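Local atomic coordinates of 2-oxoglutarate carboxylase small subunit (Hydrogenobacter thermophilus, PDB entry 7KCT), a protein that belongs to the biotin carboxylase family, carries an ATP-grasp nucleotide-binding domain, and holds adenosine-5'-diphosphate, bicarbonate ion and magnesium ion in the model. Residues 163-168 with 183-188; 345-350 with 428-433; 393-398 with 416-421. All coordinates share one frame; numbering follows the deposited sequence.

From the N terminus, contact 1 comes first: it closes a short loop of 14 residues, which includes strand 176-179, in the ATP-grasp region. It joins the three-stranded sheet to helix 182-200. Contact 2 opens much later, at strand 341-351, and closes 77 residues on at helix 427-435. Contact 3 is nested inside that loop and joins strand 393-401 to the end of helix 404-417 and the short strand 419-420. Contacts 2 and 3 touch, because their strands are neighbours in one sheet of the C-terminal domain. Contact 1 stands apart, its centre about 30 Å from that of contact 2 and about 37 Å from that of contact 3.

Contact 1: 163-168 with 183-188; sequences VLLKAS and EELVRN. With ADP (adenosine-5'-diphosphate), chain C.
Leu-185 is the first residue of helix 183-188 to meet strand 163-167. Its CG is anti to the backbone N (chi1 -176°), and this turn carries CD1 in to the strand. There Leu-185 CD1 lies 3.9 Å from Leu-165 CD2, the two leucines crossing at about a right angle. The same methyl, Leu-185 CD1, is 4.1 Å from Val-163 CG2. One methyl therefore serves two strand residues. Leu-185 also packs on Ala-152 and Ala-156 of helix 149-159.

Nearly one turn later comes Asn-188. Its CB is 4.0 Å from Leu-165 CD1, the other methyl of that leucine. The backbone atom Asn-188 C is 3.8 Å from Leu-165 CD1. The residue thus offers its backbone and the base of its side chain, not its amide. The packing is through carbon atoms and is largely buried. Strand and helix run almost parallel, 7° apart, with their axes 9.8 Å from each other.

Leu-164 and Lys-166 serve the nucleotide instead. Leu-164 CD2 packs 3.3 Å from C5 of the ADP adenine. Lys-166 NZ donates to ADP N7 at 2.9 Å and to ADP O2A at 2.7 Å, so one ammonium group ties base to phosphate. Glu-208 pairs with the same ammonium group. A strand with helix on one side and nucleotide on the other is characteristic of the ATP-grasp fold.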
loop_
_atom_site.group_PDB
_atom_site.type_symbol
_atom_site.label_atom_id
_atom_site.label_comp_id
_atom_site.label_asym_id
_atom_site.label_seq_id
_atom_site.Cartn_x
_atom_site.Cartn_y
_atom_site.Cartn_z
ATOM N N VAL A 163 -39.849 -9.769 -13.516
ATOM C CA VAL A 163 -39.270 -8.655 -14.259
ATOM C C VAL A 163 -38.822 -7.597 -13.257
ATOM O O VAL A 163 -39.175 -7.638 -12.074
ATOM C CB VAL A 163 -40.251 -8.019 -15.268
ATOM C CG1 VAL A 163 -40.763 -9.043 -16.243
ATOM C CG2 VAL A 163 -41.400 -7.316 -14.552
ATOM N N LEU A 164 -38.066 -6.627 -13.768
ATOM C CA LEU A 164 -37.476 -5.544 -12.988
ATOM C C LEU A 164 -37.838 -4.207 -13.629
ATOM O O LEU A 164 -37.602 -4.007 -14.824
ATOM C CB LEU A 164 -35.960 -5.695 -12.945
ATOM C CG LEU A 164 -35.149 -4.896 -11.943
ATOM C CD1 LEU A 164 -35.557 -5.301 -10.553
ATOM C CD2 LEU A 164 -33.742 -5.221 -12.177
ATOM N N LEU A 165 -38.429 -3.306 -12.853
ATOM C CA LEU A 165 -38.528 -1.916 -13.256
ATOM C C LEU A 165 -37.256 -1.151 -12.850
ATOM O O LEU A 165 -36.673 -1.391 -11.784
ATOM C CB LEU A 165 -39.762 -1.288 -12.629
ATOM C CG LEU A 165 -41.109 -1.912 -12.935
ATOM C CD1 LEU A 165 -42.128 -1.282 -12.010
ATOM C CD2 LEU A 165 -41.431 -1.668 -14.405
ATOM N N LYS A 166 -36.808 -0.254 -13.726
ATOM C CA LYS A 166 -35.630 0.571 -13.464
ATOM C C LYS A 166 -35.874 1.991 -13.961
ATOM O O LYS A 166 -36.465 2.187 -15.031
ATOM C CB LYS A 166 -34.403 0.010 -14.160
ATOM C CG LYS A 166 -34.176 -1.454 -13.873
ATOM C CD LYS A 166 -33.080 -2.114 -14.702
ATOM C CE LYS A 166 -31.697 -1.693 -14.296
ATOM N NZ LYS A 166 -30.620 -2.553 -14.885
ATOM N N ALA A 167 -35.388 2.977 -13.195
ATOM C CA ALA A 167 -35.348 4.355 -13.661
ATOM C C ALA A 167 -34.356 4.465 -14.809
ATOM O O ALA A 167 -33.187 4.108 -14.649
ATOM C CB ALA A 167 -34.952 5.279 -12.511
ATOM N N SER A 168 -34.809 4.970 -15.970
ATOM C CA SER A 168 -33.886 5.073 -17.095
ATOM C C SER A 168 -32.840 6.161 -16.855
ATOM O O SER A 168 -31.750 6.120 -17.435
ATOM C CB SER A 168 -34.634 5.330 -18.408
ATOM O OG SER A 168 -33.820 4.905 -19.498
ATOM N N GLU A 183 -49.757 -7.924 -9.798
ATOM C CA GLU A 183 -50.105 -7.118 -8.633
ATOM C C GLU A 183 -48.906 -6.296 -8.165
ATOM O O GLU A 183 -49.053 -5.117 -7.821
ATOM C CB GLU A 183 -50.639 -8.021 -7.510
ATOM N N GLU A 184 -47.703 -6.893 -8.179
ATOM C CA GLU A 184 -46.521 -6.175 -7.703
ATOM C C GLU A 184 -46.090 -5.111 -8.709
ATOM O O GLU A 184 -45.677 -4.012 -8.326
ATOM C CB GLU A 184 -45.377 -7.160 -7.440
ATOM C CG GLU A 184 -45.596 -8.129 -6.273
ATOM C CD GLU A 184 -44.332 -8.900 -5.845
ATOM O OE1 GLU A 184 -44.289 -9.365 -4.677
ATOM O OE2 GLU A 184 -43.392 -9.065 -6.659
ATOM N N LEU A 185 -46.172 -5.429 -10.002
ATOM C CA LEU A 185 -45.808 -4.478 -11.055
ATOM C C LEU A 185 -46.558 -3.155 -10.941
ATOM O O LEU A 185 -45.971 -2.076 -11.071
ATOM C CB LEU A 185 -46.099 -5.097 -12.421
ATOM C CG LEU A 185 -45.711 -4.314 -13.674
ATOM C CD1 LEU A 185 -44.191 -4.418 -13.830
ATOM C CD2 LEU A 185 -46.443 -4.825 -14.896
ATOM N N VAL A 186 -47.877 -3.224 -10.772
ATOM C CA VAL A 186 -48.687 -2.013 -10.725
ATOM C C VAL A 186 -48.339 -1.200 -9.488
ATOM O O VAL A 186 -48.164 0.024 -9.568
ATOM C CB VAL A 186 -50.183 -2.369 -10.789
ATOM C CG1 VAL A 186 -50.999 -1.104 -10.616
ATOM C CG2 VAL A 186 -50.472 -3.095 -12.100
ATOM N N ARG A 187 -48.196 -1.860 -8.334
ATOM C CA ARG A 187 -47.752 -1.126 -7.160
ATOM C C ARG A 187 -46.406 -0.496 -7.400
ATOM O O ARG A 187 -46.213 0.695 -7.166
ATOM C CB ARG A 187 -47.661 -2.021 -5.933
ATOM C CG ARG A 187 -47.449 -1.232 -4.633
ATOM C CD ARG A 187 -47.596 -2.016 -3.313
ATOM N NE ARG A 187 -47.680 -3.486 -3.485
ATOM C CZ ARG A 187 -48.829 -4.213 -3.545
ATOM N NH1 ARG A 187 -50.008 -3.642 -3.446
ATOM N NH2 ARG A 187 -48.723 -5.543 -3.778
ATOM N N ASN A 188 -45.444 -1.302 -7.851
ATOM C CA ASN A 188 -44.071 -0.837 -7.918
ATOM C C ASN A 188 -43.867 0.240 -8.977
ATOM O O ASN A 188 -42.951 1.064 -8.839
ATOM C CB ASN A 188 -43.128 -2.002 -8.193
ATOM C CG ASN A 188 -42.910 -2.889 -6.988
ATOM O OD1 ASN A 188 -43.125 -2.469 -5.860
ATOM N ND2 ASN A 188 -42.504 -4.139 -7.231
HETATM P PB ADP C . -27.538 1.777 -10.974
HETATM O O1B ADP C . -28.281 2.341 -9.814
HETATM O O2B ADP C . -26.240 1.013 -10.924
HETATM O O3B ADP C . -27.651 2.592 -12.248
HETATM P PA ADP C . -27.899 -0.609 -12.416
HETATM O O1A ADP C . -26.461 -0.923 -12.625
HETATM O O2A ADP C . -28.854 -0.928 -13.555
HETATM O O3A ADP C . -28.649 0.432 -11.519
HETATM O "O5'" ADP C . -28.287 -2.194 -11.490
HETATM C "C5'" ADP C . -28.295 -2.039 -10.024
HETATM C "C4'" ADP C . -28.034 -3.406 -9.529
HETATM O "O4'" ADP C . -29.331 -4.041 -9.604
HETATM C "C3'" ADP C . -27.102 -4.169 -10.393
HETATM O "O3'" ADP C . -25.777 -4.142 -9.851
HETATM C "C2'" ADP C . -27.658 -5.568 -10.133
HETATM O "O2'" ADP C . -27.342 -6.046 -8.770
HETATM C "C1'" ADP C . -29.146 -5.365 -10.097
HETATM N N9 ADP C . -29.751 -5.522 -11.442
HETATM C C8 ADP C . -29.830 -4.606 -12.499
HETATM N N7 ADP C . -30.497 -5.134 -13.558
HETATM C C5 ADP C . -30.817 -6.437 -13.173
HETATM C C6 ADP C . -31.502 -7.490 -13.832
HETATM N N6 ADP C . -31.964 -7.311 -15.098
HETATM N N1 ADP C . -31.663 -8.701 -13.240
HETATM C C2 ADP C . -31.180 -8.778 -11.976
HETATM N N3 ADP C . -30.529 -7.872 -11.227
HETATM C C4 ADP C . -30.364 -6.687 -11.867
#

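Contact 2: 345-350 with 428-433; sequences CRINAE and PLLINI. With ADP (adenosine-5'-diphosphate), chain D.
Leu-430 of helix 428-433 pushes its CD1 methyl against strand 345-348. This is helix-on-sheet packing in the biotin carboxylase C-terminal domain. Helix and strand run roughly antiparallel, at 157°, with their axes 9.6 Å apart.

The tight part of the contact is gathered round one methyl. Leu-430 CD1 sits 3.8 Å from Cys-345 CB and 3.9 Å from Ile-347 CD1. Between these two side chains it also touches the backbone, with Leu-430 CD1 3.4 Å from Arg-346 O. That carbonyl is buried, and the hydroxyl of Thr-426 is hydrogen-bonded to it. Ile-347 has CG1 beside its backbone N, and a further bend at chi2 brings CD1 to the leucine, the two side chains meeting at a slant. Leu-430 also touches Leu-415 of helix 404-417 and Val-247 of the neighbouring strand 244-250.

The other side of the helix is looser. Pro-428, Ile-431 and Asn-432 are partly exposed and do not touch the strand. Asn-432 turns its amide to the carbonyls of Val-455 and Asp-457 near the end of the modelled chain. Past Asn-348 the chain draws away from the helix through an inverse gamma turn centred on Ala-349; Glu-350 beyond it pairs with Arg-241.

Arg-346 has only its backbone in the packing. Its side chain is extended from CG to NE and leads away to a bound ADP. Glu-248 pairs with NE and Glu-304 with NH2, so carboxylates and phosphates share the guanidinium and probably hold its orientation. Arg-346 NH1 donates to ADP O1A at 3.1 Å (161°), and Arg-346 NH2 donates to the bridging ADP O3A at 2.9 Å (157°).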
loop_
_atom_site.group_PDB
_atom_site.type_symbol
_atom_site.label_atom_id
_atom_site.label_comp_id
_atom_site.label_asym_id
_atom_site.label_seq_id
_atom_site.Cartn_x
_atom_site.Cartn_y
_atom_site.Cartn_z
ATOM N N CYS A 345 -12.730 -3.547 -0.235
ATOM C CA CYS A 345 -13.857 -3.448 0.667
ATOM C C CYS A 345 -14.118 -1.982 0.961
ATOM O O CYS A 345 -13.183 -1.229 1.241
ATOM C CB CYS A 345 -13.625 -4.235 1.947
ATOM S SG CYS A 345 -13.459 -6.015 1.742
ATOM N N ARG A 346 -15.382 -1.582 0.866
ATOM C CA ARG A 346 -15.789 -0.227 1.206
ATOM C C ARG A 346 -16.008 -0.167 2.696
ATOM O O ARG A 346 -16.816 -0.938 3.236
ATOM C CB ARG A 346 -17.059 0.175 0.471
ATOM C CG ARG A 346 -16.913 -0.024 -1.011
ATOM C CD ARG A 346 -17.879 0.850 -1.728
ATOM N NE ARG A 346 -17.870 0.608 -3.164
ATOM C CZ ARG A 346 -18.609 1.313 -3.996
ATOM N NH1 ARG A 346 -19.367 2.285 -3.490
ATOM N NH2 ARG A 346 -18.625 1.031 -5.299
ATOM N N ILE A 347 -15.278 0.726 3.353
ATOM C CA ILE A 347 -15.422 0.978 4.782
ATOM C C ILE A 347 -16.357 2.169 4.895
ATOM O O ILE A 347 -15.930 3.311 4.697
ATOM C CB ILE A 347 -14.092 1.294 5.468
ATOM C CG1 ILE A 347 -12.992 0.361 4.999
ATOM C CG2 ILE A 347 -14.271 1.279 6.947
ATOM C CD1 ILE A 347 -13.225 -0.976 5.303
ATOM N N ASN A 348 -17.627 1.911 5.207
ATOM C CA ASN A 348 -18.632 2.952 5.291
ATOM C C ASN A 348 -18.990 3.207 6.741
ATOM O O ASN A 348 -18.946 2.301 7.588
ATOM C CB ASN A 348 -19.920 2.580 4.526
ATOM C CG ASN A 348 -19.688 2.309 3.061
ATOM O OD1 ASN A 348 -18.928 3.002 2.394
ATOM N ND2 ASN A 348 -20.366 1.288 2.540
ATOM N N ALA A 349 -19.345 4.448 7.031
ATOM C CA ALA A 349 -19.872 4.822 8.341
ATOM C C ALA A 349 -21.363 4.485 8.304
ATOM O O ALA A 349 -22.189 5.306 7.916
ATOM C CB ALA A 349 -19.646 6.305 8.630
ATOM N N GLU A 350 -21.689 3.212 8.568
ATOM C CA GLU A 350 -23.086 2.798 8.625
ATOM C C GLU A 350 -23.202 1.572 9.521
ATOM O O GLU A 350 -22.220 0.868 9.763
ATOM C CB GLU A 350 -23.671 2.545 7.218
ATOM C CG GLU A 350 -22.978 1.590 6.340
ATOM C CD GLU A 350 -23.334 1.796 4.829
ATOM O OE1 GLU A 350 -23.696 2.921 4.373
ATOM O OE2 GLU A 350 -23.232 0.800 4.088
ATOM N N PRO A 428 -16.806 -4.884 10.910
ATOM C CA PRO A 428 -17.105 -6.228 11.448
ATOM C C PRO A 428 -17.865 -7.122 10.452
ATOM O O PRO A 428 -17.588 -8.328 10.351
ATOM C CB PRO A 428 -17.934 -5.943 12.702
ATOM C CG PRO A 428 -17.634 -4.468 13.075
ATOM C CD PRO A 428 -17.318 -3.793 11.762
ATOM N N LEU A 429 -18.825 -6.562 9.714
ATOM C CA LEU A 429 -19.494 -7.358 8.675
ATOM C C LEU A 429 -18.503 -7.833 7.634
ATOM O O LEU A 429 -18.561 -8.975 7.183
ATOM C CB LEU A 429 -20.607 -6.534 8.024
ATOM C CG LEU A 429 -21.224 -7.097 6.751
ATOM C CD1 LEU A 429 -22.293 -8.119 7.147
ATOM C CD2 LEU A 429 -21.800 -5.987 5.915
ATOM N N LEU A 430 -17.604 -6.948 7.190
ATOM C CA LEU A 430 -16.667 -7.344 6.153
ATOM C C LEU A 430 -15.751 -8.466 6.622
ATOM O O LEU A 430 -15.373 -9.355 5.829
ATOM C CB LEU A 430 -15.869 -6.122 5.701
ATOM C CG LEU A 430 -16.723 -5.015 5.060
ATOM C CD1 LEU A 430 -15.945 -3.724 4.970
ATOM C CD2 LEU A 430 -17.217 -5.451 3.662
ATOM N N ILE A 431 -15.355 -8.435 7.894
ATOM C CA ILE A 431 -14.516 -9.511 8.424
ATOM C C ILE A 431 -15.235 -10.848 8.289
ATOM O O ILE A 431 -14.637 -11.870 7.907
ATOM C CB ILE A 431 -14.135 -9.213 9.889
ATOM C CG1 ILE A 431 -13.150 -8.038 9.968
ATOM C CG2 ILE A 431 -13.556 -10.439 10.553
ATOM C CD1 ILE A 431 -13.005 -7.430 11.373
ATOM N N ASN A 432 -16.532 -10.861 8.604
ATOM C CA ASN A 432 -17.288 -12.118 8.560
ATOM C C ASN A 432 -17.437 -12.634 7.133
ATOM O O ASN A 432 -17.483 -13.844 6.910
ATOM C CB ASN A 432 -18.666 -11.933 9.207
ATOM C CG ASN A 432 -18.619 -11.945 10.733
ATOM O OD1 ASN A 432 -17.668 -12.415 11.323
ATOM N ND2 ASN A 432 -19.648 -11.432 11.360
ATOM N N ILE A 433 -17.596 -11.735 6.157
ATOM C CA ILE A 433 -17.617 -12.161 4.759
ATOM C C ILE A 433 -16.315 -12.863 4.396
ATOM O O ILE A 433 -16.314 -13.953 3.802
ATOM C CB ILE A 433 -17.906 -10.952 3.848
ATOM C CG1 ILE A 433 -19.270 -10.336 4.200
ATOM C CG2 ILE A 433 -17.834 -11.367 2.408
ATOM C CD1 ILE A 433 -19.644 -9.068 3.418
HETATM P PB ADP D . -19.604 3.178 -8.529
HETATM O O1B ADP D . -18.472 4.156 -8.785
HETATM O O2B ADP D . -19.406 1.684 -8.658
HETATM O O3B ADP D . -20.963 3.651 -8.938
HETATM P PA ADP D . -21.241 3.902 -6.215
HETATM O O1A ADP D . -21.360 4.218 -4.762
HETATM O O2A ADP D . -22.430 3.574 -7.100
HETATM O O3A ADP D . -19.933 3.152 -6.706
HETATM O "O5'" ADP D . -21.017 5.757 -6.848
HETATM C "C5'" ADP D . -20.460 6.637 -5.783
HETATM C "C4'" ADP D . -21.141 7.923 -5.657
HETATM O "O4'" ADP D . -21.764 8.402 -6.828
HETATM C "C3'" ADP D . -22.279 7.589 -4.530
HETATM O "O3'" ADP D . -22.400 8.645 -3.738
HETATM C "C2'" ADP D . -23.469 7.368 -5.544
HETATM O "O2'" ADP D . -24.658 7.743 -5.026
HETATM C "C1'" ADP D . -23.079 8.505 -6.535
HETATM N N9 ADP D . -23.611 8.322 -7.948
HETATM C C8 ADP D . -23.510 7.197 -8.803
HETATM N N7 ADP D . -24.127 7.378 -10.001
HETATM C C5 ADP D . -24.604 8.670 -9.938
HETATM C C6 ADP D . -25.332 9.427 -10.875
HETATM N N6 ADP D . -25.666 8.894 -12.103
HETATM N N1 ADP D . -25.711 10.713 -10.577
HETATM C C2 ADP D . -25.352 11.151 -9.312
HETATM N N3 ADP D . -24.664 10.543 -8.313
HETATM C C4 ADP D . -24.294 9.279 -8.676
#

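Contact 3: 393-398 with 416-421; sequences LIAKLI and ETYEIS
Tyr-418 reaches from segment 416-421 across to strand 393-398 and touches Ala-395 and Leu-397. Its CB points toward the strand. CG is anti to the backbone N (chi1 -154°), so the ring extends inward. On one ring edge Tyr-418 CD2 meets Leu-397 CD2 at 4.2 Å. That methyl lies near the ring plane, and the two side chains slide past each other in opposite directions. Above the ring plane sits Ile-420 CD1 of the same segment, 3.8 Å from Tyr-418 CE1. Further out, Tyr-418 CZ is 4.0 Å from Ala-395 CB. At the tip Tyr-418 OH is 3.0 Å from Ala-395 CB. This is unusually short for a hydroxyl oxygen and a methyl, so the exact distance is doubtful. The hydroxyl is not left without a polar partner there, since it is hydrogen-bonded to the hydroxyl of Tyr-366.

A second, looser contact lies beside the ring. Ile-420 CD1 approaches Ile-394 CG2 at 4.3 Å. Ile-420 CD1 thus meets both the tyrosine ring and the strand.

The strand is not regular here. Ile-394 and Ala-395 both face Ile-347 of the adjacent strand, which makes a classic beta bulge. Both residues direct their CB toward segment 416-421, and so these two neighbours in sequence can pack on the same partner layer. Lys-396 points away and pairs with Glu-21.

The outer side of segment 416-421 lies at the subunit interface. Glu-416 and Glu-419 form salt bridges with Lys-31 and Arg-49 of the second subunit. A bulged strand of an antiparallel sheet, packed against the end of helix 404-417 and strand 419-420, is the sheet-and-helix layering of the biotin carboxylase C-terminal domain.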
loop_
_atom_site.group_PDB
_atom_site.type_symbol
_atom_site.label_atom_id
_atom_site.label_comp_id
_atom_site.label_asym_id
_atom_site.label_seq_id
_atom_site.Cartn_x
_atom_site.Cartn_y
_atom_site.Cartn_z
ATOM N N LEU A 393 -18.890 6.809 2.755
ATOM C CA LEU A 393 -17.594 6.181 2.538
ATOM C C LEU A 393 -16.530 6.879 3.371
ATOM O O LEU A 393 -16.424 8.105 3.356
ATOM C CB LEU A 393 -17.253 6.221 1.045
ATOM C CG LEU A 393 -16.035 5.389 0.613
ATOM C CD1 LEU A 393 -16.172 3.928 1.027
ATOM C CD2 LEU A 393 -15.849 5.533 -0.901
ATOM N N ILE A 394 -15.822 6.102 4.180
ATOM C CA ILE A 394 -14.676 6.564 4.968
ATOM C C ILE A 394 -13.360 6.205 4.284
ATOM O O ILE A 394 -12.405 6.978 4.294
ATOM C CB ILE A 394 -14.682 5.939 6.382
ATOM C CG1 ILE A 394 -15.781 6.404 7.298
ATOM C CG2 ILE A 394 -13.294 6.140 7.085
ATOM C CD1 ILE A 394 -15.859 5.524 8.517
ATOM N N ALA A 395 -13.256 4.969 3.802
ATOM C CA ALA A 395 -11.987 4.462 3.317
ATOM C C ALA A 395 -12.302 3.302 2.393
ATOM O O ALA A 395 -13.381 2.706 2.471
ATOM C CB ALA A 395 -11.086 4.011 4.461
ATOM N N LYS A 396 -11.402 3.061 1.465
ATOM C CA LYS A 396 -11.404 1.844 0.653
ATOM C C LYS A 396 -10.154 1.087 1.035
ATOM O O LYS A 396 -9.046 1.649 1.008
ATOM C CB LYS A 396 -11.412 2.135 -0.846
ATOM C CG LYS A 396 -12.483 3.133 -1.238
ATOM C CD LYS A 396 -12.669 3.285 -2.753
ATOM C CE LYS A 396 -11.454 3.895 -3.441
ATOM N NZ LYS A 396 -11.867 4.661 -4.645
ATOM N N LEU A 397 -10.321 -0.140 1.474
ATOM C CA LEU A 397 -9.197 -1.014 1.753
ATOM C C LEU A 397 -9.021 -1.951 0.565
ATOM O O LEU A 397 -9.961 -2.651 0.198
ATOM C CB LEU A 397 -9.440 -1.799 3.031
ATOM C CG LEU A 397 -8.355 -2.715 3.535
ATOM C CD1 LEU A 397 -7.132 -1.889 3.702
ATOM C CD2 LEU A 397 -8.902 -3.319 4.852
ATOM N N ILE A 398 -7.833 -1.964 -0.035
ATOM C CA ILE A 398 -7.569 -2.760 -1.236
ATOM C C ILE A 398 -6.410 -3.679 -0.970
ATOM O O ILE A 398 -5.396 -3.239 -0.416
ATOM C CB ILE A 398 -7.256 -1.874 -2.451
ATOM C CG1 ILE A 398 -8.409 -0.921 -2.687
ATOM C CG2 ILE A 398 -6.962 -2.750 -3.702
ATOM C CD1 ILE A 398 -8.027 0.519 -2.523
ATOM N N GLU A 416 -9.147 -6.813 10.278
ATOM C CA GLU A 416 -9.071 -7.056 11.720
ATOM C C GLU A 416 -8.148 -6.069 12.407
ATOM O O GLU A 416 -8.259 -5.877 13.617
ATOM C CB GLU A 416 -8.619 -8.490 11.945
ATOM C CG GLU A 416 -9.738 -9.526 11.807
ATOM C CD GLU A 416 -9.166 -10.943 11.692
ATOM O OE1 GLU A 416 -7.945 -11.089 11.499
ATOM O OE2 GLU A 416 -9.939 -11.913 11.716
ATOM N N THR A 417 -7.257 -5.420 11.682
ATOM C CA THR A 417 -6.366 -4.448 12.315
ATOM C C THR A 417 -6.740 -2.993 12.042
ATOM O O THR A 417 -6.103 -2.095 12.585
ATOM C CB THR A 417 -4.917 -4.698 11.892
ATOM O OG1 THR A 417 -4.735 -4.374 10.514
ATOM C CG2 THR A 417 -4.536 -6.132 12.130
ATOM N N TYR A 418 -7.795 -2.745 11.272
ATOM C CA TYR A 418 -8.238 -1.397 10.965
ATOM C C TYR A 418 -9.120 -0.908 12.112
ATOM O O TYR A 418 -10.283 -1.318 12.227
ATOM C CB TYR A 418 -8.990 -1.389 9.635
ATOM C CG TYR A 418 -8.989 -0.073 8.862
ATOM C CD1 TYR A 418 -8.950 1.156 9.498
ATOM C CD2 TYR A 418 -9.008 -0.085 7.469
ATOM C CE1 TYR A 418 -8.936 2.343 8.768
ATOM C CE2 TYR A 418 -9.042 1.084 6.732
ATOM C CZ TYR A 418 -9.002 2.300 7.374
ATOM O OH TYR A 418 -8.999 3.457 6.598
ATOM N N GLU A 419 -8.590 0.004 12.930
ATOM C CA GLU A 419 -9.306 0.502 14.107
ATOM C C GLU A 419 -10.009 1.812 13.759
ATOM O O GLU A 419 -9.345 2.774 13.341
ATOM C CB GLU A 419 -8.371 0.734 15.302
ATOM C CG GLU A 419 -9.185 1.187 16.570
ATOM C CD GLU A 419 -8.397 1.210 17.852
ATOM O OE1 GLU A 419 -9.019 1.182 18.949
ATOM O OE2 GLU A 419 -7.175 1.304 17.761
ATOM N N ILE A 420 -11.337 1.858 13.971
ATOM C CA ILE A 420 -12.159 3.069 13.817
ATOM C C ILE A 420 -13.163 3.070 14.963
ATOM O O ILE A 420 -13.955 2.129 15.084
ATOM C CB ILE A 420 -12.931 3.143 12.479
ATOM C CG1 ILE A 420 -11.962 2.993 11.295
ATOM C CG2 ILE A 420 -13.671 4.486 12.297
ATOM C CD1 ILE A 420 -12.525 3.008 9.892
ATOM N N SER A 421 -13.093 4.067 15.837
ATOM C CA SER A 421 -14.137 4.210 16.841
ATOM C C SER A 421 -14.796 5.572 16.680
ATOM O O SER A 421 -14.255 6.521 16.086
ATOM C CB SER A 421 -13.617 4.051 18.295
ATOM O OG SER A 421 -12.942 5.213 18.656
#